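Local coordinates for protein Hen1 (Anabaena variabilis, PDB 3JWH) that methylates the 2'-hydroxyl of the 3'-terminal nucleotide of RNA, probably with S-adenosylmethionine as the methyl donor, at residues V138-I143 against P201-V206. Sequence-based numbering, arbitrary orientation.
Sequences VTTPNI and PTQMAV
Pro201 O accepts the N-H of Asn142 at 2.9 Å, carrying the antiparallel pairing of strands 135-141 and 202-209, the fifth and seventh strands of a Rossmann-like methyltransferase sheet ordered 3-2-1-4-5-7-6, one step past their ends. The donor stands 43° above the carbonyl plane here, where 138-143 leaves the sheet. Asn142, at the N-cap of the next helix, turns its CG anti to its own backbone N (chi1 176°); OD1 caps Glu144 N, while ND2 binds the carbonyls of Val198 and Ser200. Thr202 rests CG2 4.1 Å from Thr139 CB, on the face that helix 13-27 packs against. Gln203 pairs with Thr140 through two backbone bonds, Thr140 N to Gln203 O (2.9 Å) and Gln203 N to Thr140 O. Its side chain lies alongside that of Thr140, both on the face packed against Phe171 of helix 168-181: CG sits 3.8 Å from Asn142 CB, and NE2 comes 3.8 Å from Thr140 CG2 while making a weak bond to Thr167 O. An alanine at Gln203 would probably open a gap beside Asn142 and Thr140 and leave Thr167 O without this amide partner. Met204, on the same face as Thr139, crosses it obliquely, CG 3.8 Å from Thr139 CG2. The Thr139 side chain is about 7 Å from the bound S-adenosyl-L-homocysteine, and its OG1 bonds to Glu110, a residue of that pocket. Ala205 makes a further hydrogen-bonded pair with Val138, and on the face they share with Gln203 its CB lies 4.5 Å from Val138 CB.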
loop_
_atom_site.group_PDB
_atom_site.type_symbol
_atom_site.label_atom_id
_atom_site.label_comp_id
_atom_site.label_asym_id
_atom_site.label_seq_id
_atom_site.Cartn_x
_atom_site.Cartn_y
_atom_site.Cartn_z
ATOM N N VAL A 138 4.390 1.976 -0.479
ATOM C CA VAL A 138 3.548 3.143 -0.216
ATOM C C VAL A 138 3.389 4.031 -1.468
ATOM O O VAL A 138 4.380 4.410 -2.090
ATOM C CB VAL A 138 4.180 4.026 0.881
ATOM C CG1 VAL A 138 3.278 5.246 1.162
ATOM C CG2 VAL A 138 4.428 3.203 2.136
ATOM N N THR A 139 2.158 4.364 -1.846
ATOM C CA THR A 139 1.970 5.242 -2.997
ATOM C C THR A 139 1.103 6.394 -2.558
ATOM O O THR A 139 0.219 6.237 -1.722
ATOM C CB THR A 139 1.252 4.563 -4.186
ATOM O OG1 THR A 139 -0.126 4.388 -3.869
ATOM C CG2 THR A 139 1.845 3.232 -4.488
ATOM N N THR A 140 1.350 7.566 -3.120
ATOM C CA THR A 140 0.553 8.730 -2.776
ATOM C C THR A 140 0.469 9.627 -4.012
ATOM O O THR A 140 1.322 9.556 -4.899
ATOM C CB THR A 140 1.175 9.482 -1.593
ATOM O OG1 THR A 140 0.208 10.386 -1.043
ATOM C CG2 THR A 140 2.439 10.235 -2.028
ATOM N N PRO A 141 -0.568 10.465 -4.100
ATOM C CA PRO A 141 -0.675 11.333 -5.281
ATOM C C PRO A 141 0.358 12.471 -5.300
ATOM O O PRO A 141 0.648 13.075 -4.266
ATOM C CB PRO A 141 -2.113 11.866 -5.196
ATOM C CG PRO A 141 -2.840 10.853 -4.319
ATOM C CD PRO A 141 -1.786 10.536 -3.277
ATOM N N ASN A 142 0.909 12.742 -6.482
ATOM C CA ASN A 142 1.882 13.826 -6.700
ATOM C C ASN A 142 1.068 15.102 -6.933
ATOM O O ASN A 142 0.619 15.352 -8.048
ATOM C CB ASN A 142 2.717 13.517 -7.953
ATOM C CG ASN A 142 3.691 14.638 -8.326
ATOM O OD1 ASN A 142 3.595 15.754 -7.836
ATOM N ND2 ASN A 142 4.622 14.328 -9.218
ATOM N N ILE A 143 0.865 15.900 -5.889
ATOM C CA ILE A 143 0.084 17.134 -6.009
ATOM C C ILE A 143 0.676 18.157 -6.980
ATOM O O ILE A 143 0.061 19.181 -7.262
ATOM C CB ILE A 143 -0.079 17.837 -4.653
ATOM C CG1 ILE A 143 -1.182 18.896 -4.748
ATOM C CG2 ILE A 143 1.227 18.501 -4.263
ATOM C CD1 ILE A 143 -1.476 19.608 -3.446
ATOM N N PRO A 201 2.195 11.442 -12.077
ATOM C CA PRO A 201 1.039 11.737 -11.227
ATOM C C PRO A 201 0.960 10.943 -9.919
ATOM O O PRO A 201 0.314 11.379 -8.965
ATOM C CB PRO A 201 -0.140 11.454 -12.154
ATOM C CG PRO A 201 0.367 10.313 -12.966
ATOM C CD PRO A 201 1.771 10.748 -13.308
ATOM N N THR A 202 1.613 9.784 -9.883
ATOM C CA THR A 202 1.620 8.941 -8.689
ATOM C C THR A 202 3.039 8.605 -8.221
ATOM O O THR A 202 3.848 8.059 -8.982
ATOM C CB THR A 202 0.869 7.597 -8.934
ATOM O OG1 THR A 202 -0.500 7.856 -9.271
ATOM C CG2 THR A 202 0.922 6.713 -7.677
ATOM N N GLN A 203 3.335 8.936 -6.968
ATOM C CA GLN A 203 4.643 8.635 -6.383
ATOM C C GLN A 203 4.531 7.299 -5.639
ATOM O O GLN A 203 3.519 7.025 -4.986
ATOM C CB GLN A 203 5.048 9.703 -5.372
ATOM C CG GLN A 203 4.601 11.102 -5.701
ATOM C CD GLN A 203 5.133 12.101 -4.711
ATOM O OE1 GLN A 203 6.338 12.179 -4.487
ATOM N NE2 GLN A 203 4.246 12.875 -4.112
ATOM N N MET A 204 5.566 6.475 -5.736
ATOM C CA MET A 204 5.579 5.192 -5.050
ATOM C C MET A 204 6.897 5.037 -4.303
ATOM O O MET A 204 7.941 5.505 -4.751
ATOM C CB MET A 204 5.394 4.035 -6.047
ATOM C CG MET A 204 5.464 2.636 -5.414
ATOM S SD MET A 204 4.809 1.279 -6.430
ATOM C CE MET A 204 6.270 0.701 -7.131
ATOM N N ALA A 205 6.843 4.412 -3.134
ATOM C CA ALA A 205 8.047 4.183 -2.365
ATOM C C ALA A 205 8.105 2.708 -2.011
ATOM O O ALA A 205 7.140 2.144 -1.499
ATOM C CB ALA A 205 8.041 5.022 -1.114
ATOM N N VAL A 206 9.223 2.076 -2.337
ATOM C CA VAL A 206 9.412 0.677 -2.020
ATOM C C VAL A 206 10.501 0.626 -0.947
ATOM O O VAL A 206 11.669 0.892 -1.229
ATOM C CB VAL A 206 9.853 -0.137 -3.262
ATOM C CG1 VAL A 206 10.091 -1.582 -2.876
ATOM C CG2 VAL A 206 8.768 -0.077 -4.342
#